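Local coordinates for putative histidinol-phosphate aminotransferase (Burkholderia pseudomallei, PDB 3P1T), which probably transfers the amino group of L-histidinol phosphate to 2-oxoglutarate as a pyridoxal-phosphate-dependent aminotransferase of histidine biosynthesis, at residues Tyr173-Ala181 against Arg247-Arg258; Thr95-Tyr103 against Ala304-His312. One frame throughout, in Å; residues are numbered along the deposited sequence.

Contact 1. Residues Tyr173-Ala181 against Arg247-Arg258; sequences YVDYSSFRA and REAHIAKTLAQR
Y176 lies along one flank of the helical segment 247-258, touching it from CB to OH. Its CG stands anti to the carbonyl carbon (chi1 -52°), which carries the ring toward the helix. CB faces L255 CD2 at 4.3 Å and lies 3.8 Å from R258 NH1; CD1 meets the methyl T254 CG2 at 3.6 Å, and CE1 touches it at 3.7 Å. CE1 and CZ both approach H250 NE2, to which OH, the phenol tip, hydrogen-bonds at 2.6 Å. Each of these two polar atoms lies in the plane of the other's ring, although the ring planes themselves are 80° apart. The carbonyl of Y176 is held separately: R258 NH1 donates to Y176 O over 3.0 Å, water 1 links that oxygen to R258 NH2, and NH1 also bonds A277 O. A salt-bridge network closes the other end. R247 grips D175 side-on, NE (3.1 Å) and NH2 both reaching OD2 from the same face of the carboxylate; OD2 also bonds S199 OG, and R247 NH1 pairs with D244. R180 grips E248 end-on, NH1 to OE1 at 3.0 Å being nearly straight (177°), while I251 CD1 lies over a face of the R180 guanidinium. The loop between strands 166-170 and 190-195 of the seven-stranded sheet is fastened to helix 244-267, which is followed along the chain by strand 279-283 of the four-stranded sheet.

Contact 2. Residues Thr95-Tyr103 against Ala304-His312; sequences TAWPGFDGY and AGQFGLHHH
W97 lays one face of its indole over the carbonyl group of F307, with CH2 3.4 Å from F307 C and the carbonyl oxygen above the ring, toward the rim. The indole reaches this carbonyl because chi1 (-168°) turns CG away from the backbone N; R104 makes a cation-pi contact with the ring. Among apolar contacts, P98, preceded by a cis peptide bond, sets CB 3.6 Å from L309 CG, the two side chains crossing at about a right angle, and F100 CD1 lies 4.5 Å from F307 CE1. Backbone polar contacts converge on F307 O: G99 N donates to it at 3.2 Å, in the carbonyl plane, and P98 CA adds a CH...O contact at 3.1 Å. The side-chain bond runs from Q306 NE2 to D101 OD2 (3.1 Å, 164°) on the syn side, 31° out of the carboxylate plane, while Q306 OE1 takes a bond from K302 NZ. D101 OD1 stands 3.3 Å from F307 CE1. A loop of the seven-stranded sheet thus joins a turn of the four-stranded one. As in fold-type I aminotransferases, that loop and the N146-P147 loop probably border the pyridoxal-phosphate site, F100 probably matching the aromatic that stacks on the cofactor in relatives.

Both contacts are partly buried and tie a loop of the seven-stranded sheet to an element outside it: a long helix in contact 1, the turn between two strands of the four-stranded sheet in contact 2. Five of ten touching residues are buried in contact 1, three of nine in contact 2. Contact 1 combines a salt-bridge network, two linked arginine-carboxylate pairs at one end, with a buried tyrosine laid along the helix, whereas contact 2 relies on ring-to-peptide packing, a proline and backbone bonding, with a single amide-carboxylate bond between side chains, its glutamine exposed. Along the chain, contact 1 is nested within the loop that contact 2 closes; their centres lie about 23 Å apart, and they do not touch.

Contact 1. Residues Tyr173-Ala181 against Arg247-Arg258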
# COMPACT_ATOMS: atom_id res chain seq x y z
N TYR A 173 13.59 15.64 -2.38
CA TYR A 173 13.66 16.88 -3.15
C TYR A 173 14.95 17.02 -3.98
O TYR A 173 15.19 18.11 -4.50
CB TYR A 173 13.53 18.09 -2.18
CG TYR A 173 12.16 18.13 -1.53
CD1 TYR A 173 11.04 18.59 -2.23
CD2 TYR A 173 11.95 17.60 -0.26
CE1 TYR A 173 9.76 18.52 -1.67
CE2 TYR A 173 10.68 17.57 0.32
CZ TYR A 173 9.59 18.03 -0.39
OH TYR A 173 8.34 18.01 0.19
N VAL A 174 15.73 15.94 -4.18
CA VAL A 174 17.01 15.98 -4.92
C VAL A 174 16.84 16.49 -6.38
O VAL A 174 17.77 17.10 -6.90
CB VAL A 174 17.72 14.60 -4.92
CG1 VAL A 174 17.00 13.59 -5.82
CG2 VAL A 174 19.19 14.72 -5.31
N ASP A 175 15.69 16.26 -7.04
CA ASP A 175 15.52 16.66 -8.45
C ASP A 175 15.52 18.21 -8.66
O ASP A 175 15.74 18.68 -9.78
CB ASP A 175 14.26 16.04 -9.04
CG ASP A 175 14.45 14.64 -9.66
OD1 ASP A 175 15.60 14.11 -9.61
OD2 ASP A 175 13.48 14.11 -10.25
N TYR A 176 15.37 18.99 -7.58
CA TYR A 176 15.43 20.45 -7.67
C TYR A 176 16.76 20.97 -7.13
O TYR A 176 16.93 22.19 -6.96
CB TYR A 176 14.25 21.06 -6.88
CG TYR A 176 12.91 20.49 -7.28
CD1 TYR A 176 12.32 20.83 -8.50
CD2 TYR A 176 12.24 19.60 -6.45
CE1 TYR A 176 11.09 20.29 -8.87
CE2 TYR A 176 11.02 19.05 -6.81
CZ TYR A 176 10.44 19.40 -8.02
OH TYR A 176 9.22 18.86 -8.34
N SER A 177 17.72 20.05 -6.84
CA SER A 177 18.99 20.43 -6.24
C SER A 177 20.10 20.68 -7.28
O SER A 177 19.88 20.65 -8.51
CB SER A 177 19.45 19.36 -5.25
OG SER A 177 19.93 18.22 -5.94
N SER A 178 21.30 20.98 -6.75
CA SER A 178 22.53 21.28 -7.47
C SER A 178 23.44 20.05 -7.51
O SER A 178 24.51 20.10 -8.11
CB SER A 178 23.26 22.44 -6.80
OG SER A 178 22.39 23.53 -6.53
N PHE A 179 23.01 18.94 -6.88
CA PHE A 179 23.82 17.72 -6.78
C PHE A 179 23.10 16.51 -7.42
O PHE A 179 23.27 15.38 -6.97
CB PHE A 179 24.20 17.45 -5.31
CG PHE A 179 23.09 17.38 -4.28
CD1 PHE A 179 22.48 16.17 -3.95
CD2 PHE A 179 22.72 18.51 -3.55
CE1 PHE A 179 21.50 16.10 -2.97
CE2 PHE A 179 21.72 18.44 -2.57
CZ PHE A 179 21.12 17.23 -2.29
N ARG A 180 22.37 16.73 -8.52
CA ARG A 180 21.69 15.66 -9.25
C ARG A 180 22.69 14.70 -9.91
O ARG A 180 22.40 13.51 -10.03
CB ARG A 180 20.76 16.22 -10.33
CG ARG A 180 19.53 16.93 -9.78
CD ARG A 180 18.63 17.40 -10.91
NE ARG A 180 18.02 16.27 -11.62
CZ ARG A 180 17.48 16.34 -12.83
NH1 ARG A 180 17.51 17.47 -13.51
NH2 ARG A 180 16.94 15.26 -13.39
N ALA A 181 23.86 15.22 -10.34
CA ALA A 181 24.93 14.44 -11.00
C ALA A 181 25.50 13.34 -10.07
O ALA A 181 25.83 12.25 -10.54
CB ALA A 181 26.05 15.37 -11.45
N ARG A 247 9.51 15.81 -17.29
CA ARG A 247 10.11 15.89 -15.97
C ARG A 247 11.23 16.93 -15.97
O ARG A 247 11.26 17.76 -15.06
CB ARG A 247 10.63 14.51 -15.56
CG ARG A 247 10.96 14.38 -14.09
CD ARG A 247 11.35 12.96 -13.75
NE ARG A 247 12.61 12.95 -13.01
CZ ARG A 247 13.75 12.45 -13.47
NH1 ARG A 247 13.78 11.84 -14.65
NH2 ARG A 247 14.85 12.50 -12.73
N GLU A 248 12.09 16.94 -17.01
CA GLU A 248 13.19 17.92 -17.13
C GLU A 248 12.67 19.34 -17.36
O GLU A 248 13.28 20.29 -16.86
CB GLU A 248 14.17 17.55 -18.25
CG GLU A 248 15.09 16.39 -17.91
CD GLU A 248 16.07 16.55 -16.75
OE1 GLU A 248 16.33 17.69 -16.31
OE2 GLU A 248 16.63 15.51 -16.32
N ALA A 249 11.55 19.47 -18.10
CA ALA A 249 10.91 20.76 -18.37
C ALA A 249 10.30 21.34 -17.07
O ALA A 249 10.40 22.55 -16.82
CB ALA A 249 9.84 20.61 -19.44
N HIS A 250 9.73 20.46 -16.22
CA HIS A 250 9.16 20.83 -14.93
C HIS A 250 10.27 21.28 -13.97
O HIS A 250 10.10 22.27 -13.26
CB HIS A 250 8.34 19.66 -14.33
CG HIS A 250 8.18 19.73 -12.86
ND1 HIS A 250 7.33 20.63 -12.26
CD2 HIS A 250 8.78 19.00 -11.89
CE1 HIS A 250 7.44 20.43 -10.96
NE2 HIS A 250 8.30 19.46 -10.68
N ILE A 251 11.40 20.55 -13.95
CA ILE A 251 12.54 20.86 -13.08
C ILE A 251 13.11 22.23 -13.47
O ILE A 251 13.26 23.09 -12.59
CB ILE A 251 13.61 19.72 -13.17
CG1 ILE A 251 13.09 18.46 -12.42
CG2 ILE A 251 14.97 20.18 -12.64
CD1 ILE A 251 13.89 17.16 -12.64
N ALA A 252 13.35 22.46 -14.79
CA ALA A 252 13.90 23.70 -15.33
C ALA A 252 13.03 24.91 -14.97
O ALA A 252 13.56 25.91 -14.46
CB ALA A 252 14.05 23.59 -16.84
N LYS A 253 11.70 24.79 -15.18
CA LYS A 253 10.71 25.83 -14.89
C LYS A 253 10.65 26.09 -13.38
O LYS A 253 10.60 27.26 -12.98
CB LYS A 253 9.33 25.39 -15.43
CG LYS A 253 8.17 26.37 -15.26
CD LYS A 253 6.92 25.78 -15.91
CE LYS A 253 5.67 26.58 -15.69
NZ LYS A 253 4.50 25.99 -16.41
N THR A 254 10.70 25.04 -12.55
CA THR A 254 10.67 25.18 -11.10
C THR A 254 11.93 25.95 -10.62
O THR A 254 11.76 26.87 -9.80
CB THR A 254 10.54 23.83 -10.42
OG1 THR A 254 9.30 23.24 -10.83
CG2 THR A 254 10.55 23.94 -8.91
N LEU A 255 13.15 25.63 -11.13
CA LEU A 255 14.39 26.31 -10.74
C LEU A 255 14.35 27.82 -11.08
O LEU A 255 14.86 28.66 -10.32
CB LEU A 255 15.66 25.69 -11.40
CG LEU A 255 15.99 24.19 -11.21
CD1 LEU A 255 17.41 23.89 -11.68
CD2 LEU A 255 15.85 23.73 -9.80
N ALA A 256 13.76 28.15 -12.24
CA ALA A 256 13.63 29.53 -12.75
C ALA A 256 12.57 30.32 -11.97
O ALA A 256 12.81 31.48 -11.64
CB ALA A 256 13.28 29.51 -14.23
N GLN A 257 11.41 29.68 -11.66
CA GLN A 257 10.33 30.31 -10.90
C GLN A 257 10.74 30.46 -9.42
O GLN A 257 10.39 31.48 -8.81
CB GLN A 257 9.03 29.53 -11.03
CG GLN A 257 8.33 29.69 -12.37
CD GLN A 257 7.83 31.10 -12.61
OE1 GLN A 257 7.02 31.64 -11.85
NE2 GLN A 257 8.32 31.72 -13.68
N ARG A 258 11.54 29.52 -8.86
CA ARG A 258 12.09 29.61 -7.49
C ARG A 258 13.01 30.85 -7.38
O ARG A 258 12.93 31.60 -6.41
CB ARG A 258 12.84 28.32 -7.12
CG ARG A 258 13.28 28.23 -5.65
CD ARG A 258 14.02 26.93 -5.36
NE ARG A 258 15.29 26.82 -6.09
CZ ARG A 258 15.95 25.68 -6.30
NH1 ARG A 258 15.47 24.53 -5.85
NH2 ARG A 258 17.09 25.68 -6.97
O HOH W 1 19.15 23.87 -7.30

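Contact 2. Residues Thr95-Tyr103 against Ala304-His312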
# COMPACT_ATOMS: atom_id res chain seq x y z
N THR A 95 16.98 12.20 14.22
CA THR A 95 16.38 13.01 13.16
C THR A 95 16.62 14.49 13.47
O THR A 95 17.00 14.84 14.60
CB THR A 95 14.87 12.70 13.02
OG1 THR A 95 14.19 13.09 14.22
CG2 THR A 95 14.60 11.23 12.70
N ALA A 96 16.38 15.36 12.47
CA ALA A 96 16.50 16.82 12.64
C ALA A 96 15.20 17.40 13.16
O ALA A 96 14.12 16.93 12.80
CB ALA A 96 16.87 17.47 11.33
N TRP A 97 15.29 18.40 14.02
CA TRP A 97 14.13 19.13 14.49
C TRP A 97 14.55 20.55 14.85
O TRP A 97 15.37 20.73 15.75
CB TRP A 97 13.41 18.45 15.66
CG TRP A 97 12.07 19.07 15.93
CD1 TRP A 97 11.77 20.00 16.87
CD2 TRP A 97 10.87 18.88 15.16
NE1 TRP A 97 10.45 20.37 16.78
CE2 TRP A 97 9.87 19.69 15.74
CE3 TRP A 97 10.53 18.08 14.05
CZ2 TRP A 97 8.55 19.71 15.27
CZ3 TRP A 97 9.23 18.13 13.56
CH2 TRP A 97 8.25 18.92 14.18
N PRO A 98 14.04 21.59 14.13
CA PRO A 98 13.04 21.55 13.05
C PRO A 98 13.48 20.74 11.85
O PRO A 98 14.68 20.70 11.55
CB PRO A 98 12.89 23.03 12.67
CG PRO A 98 13.25 23.77 13.90
CD PRO A 98 14.39 22.98 14.47
N GLY A 99 12.51 20.11 11.20
CA GLY A 99 12.70 19.28 10.02
C GLY A 99 11.41 18.56 9.70
O GLY A 99 10.39 18.82 10.34
N PHE A 100 11.44 17.64 8.71
CA PHE A 100 10.27 16.87 8.29
C PHE A 100 9.66 16.12 9.48
O PHE A 100 10.37 15.48 10.25
CB PHE A 100 10.67 15.92 7.16
CG PHE A 100 9.54 15.03 6.69
CD1 PHE A 100 8.40 15.57 6.12
CD2 PHE A 100 9.64 13.64 6.80
CE1 PHE A 100 7.35 14.74 5.69
CE2 PHE A 100 8.61 12.82 6.35
CZ PHE A 100 7.47 13.37 5.81
N ASP A 101 8.35 16.24 9.66
CA ASP A 101 7.62 15.74 10.82
C ASP A 101 7.17 14.27 10.68
O ASP A 101 6.69 13.70 11.68
CB ASP A 101 6.37 16.62 11.06
CG ASP A 101 5.33 16.71 9.93
OD1 ASP A 101 5.72 16.55 8.74
OD2 ASP A 101 4.14 16.98 10.23
N GLY A 102 7.31 13.68 9.50
CA GLY A 102 6.91 12.31 9.24
C GLY A 102 7.63 11.26 10.07
O GLY A 102 7.01 10.27 10.49
N TYR A 103 8.93 11.47 10.31
CA TYR A 103 9.76 10.54 11.09
C TYR A 103 9.25 10.52 12.52
O TYR A 103 9.05 9.43 13.06
CB TYR A 103 11.25 10.90 11.03
CG TYR A 103 11.76 11.27 9.65
CD1 TYR A 103 11.53 10.44 8.55
CD2 TYR A 103 12.52 12.42 9.45
CE1 TYR A 103 11.97 10.79 7.28
CE2 TYR A 103 13.01 12.75 8.19
CZ TYR A 103 12.72 11.94 7.11
OH TYR A 103 13.17 12.29 5.88
N ALA A 304 4.97 26.62 8.62
CA ALA A 304 6.16 25.83 8.95
C ALA A 304 6.23 25.48 10.47
O ALA A 304 7.16 24.79 10.89
CB ALA A 304 7.42 26.57 8.52
N GLY A 305 5.22 25.91 11.24
CA GLY A 305 5.06 25.59 12.66
C GLY A 305 4.89 24.08 12.84
O GLY A 305 5.29 23.52 13.87
N GLN A 306 4.36 23.41 11.80
CA GLN A 306 4.15 21.97 11.69
C GLN A 306 5.46 21.22 11.84
O GLN A 306 5.46 20.07 12.29
CB GLN A 306 3.53 21.67 10.31
CG GLN A 306 3.04 20.24 10.14
CD GLN A 306 2.43 19.99 8.78
OE1 GLN A 306 1.71 20.82 8.20
NE2 GLN A 306 2.63 18.79 8.29
N PHE A 307 6.57 21.86 11.42
CA PHE A 307 7.92 21.29 11.41
C PHE A 307 8.81 21.88 12.52
O PHE A 307 9.99 21.56 12.58
CB PHE A 307 8.57 21.51 10.04
CG PHE A 307 7.66 21.13 8.90
CD1 PHE A 307 7.49 19.80 8.54
CD2 PHE A 307 6.96 22.10 8.19
CE1 PHE A 307 6.63 19.45 7.49
CE2 PHE A 307 6.11 21.75 7.14
CZ PHE A 307 5.95 20.42 6.80
N GLY A 308 8.23 22.68 13.42
CA GLY A 308 8.95 23.28 14.54
C GLY A 308 9.49 24.66 14.26
O GLY A 308 10.15 25.26 15.12
N LEU A 309 9.22 25.17 13.04
CA LEU A 309 9.65 26.50 12.62
C LEU A 309 8.46 27.45 12.62
O LEU A 309 8.01 27.89 11.56
CB LEU A 309 10.32 26.47 11.26
CG LEU A 309 11.79 26.20 11.25
CD1 LEU A 309 12.24 25.78 9.88
CD2 LEU A 309 12.57 27.40 11.73
N HIS A 310 7.97 27.78 13.83
CA HIS A 310 6.86 28.71 14.01
C HIS A 310 7.26 30.07 13.50
O HIS A 310 8.45 30.41 13.50
CB HIS A 310 6.45 28.78 15.48
CG HIS A 310 6.09 27.45 16.03
ND1 HIS A 310 7.05 26.61 16.59
CD2 HIS A 310 4.90 26.81 16.00
CE1 HIS A 310 6.41 25.50 16.89
NE2 HIS A 310 5.11 25.57 16.57
N HIS A 311 6.26 30.85 13.05
CA HIS A 311 6.46 32.20 12.54
C HIS A 311 7.38 32.17 11.29
O HIS A 311 8.25 33.03 11.10
CB HIS A 311 6.97 33.16 13.63
CG HIS A 311 5.97 33.32 14.73
ND1 HIS A 311 4.90 34.23 14.64
CD2 HIS A 311 5.83 32.60 15.86
CE1 HIS A 311 4.18 34.04 15.74
NE2 HIS A 311 4.71 33.09 16.51
N HIS A 312 7.11 31.17 10.44
CA HIS A 312 7.70 30.91 9.13
C HIS A 312 6.63 30.32 8.24
O HIS A 312 5.72 29.64 8.74
CB HIS A 312 8.91 29.96 9.21
CG HIS A 312 10.18 30.56 9.70
ND1 HIS A 312 10.47 30.63 11.05
CD2 HIS A 312 11.24 31.03 9.00
CE1 HIS A 312 11.68 31.17 11.12
NE2 HIS A 312 12.18 31.43 9.92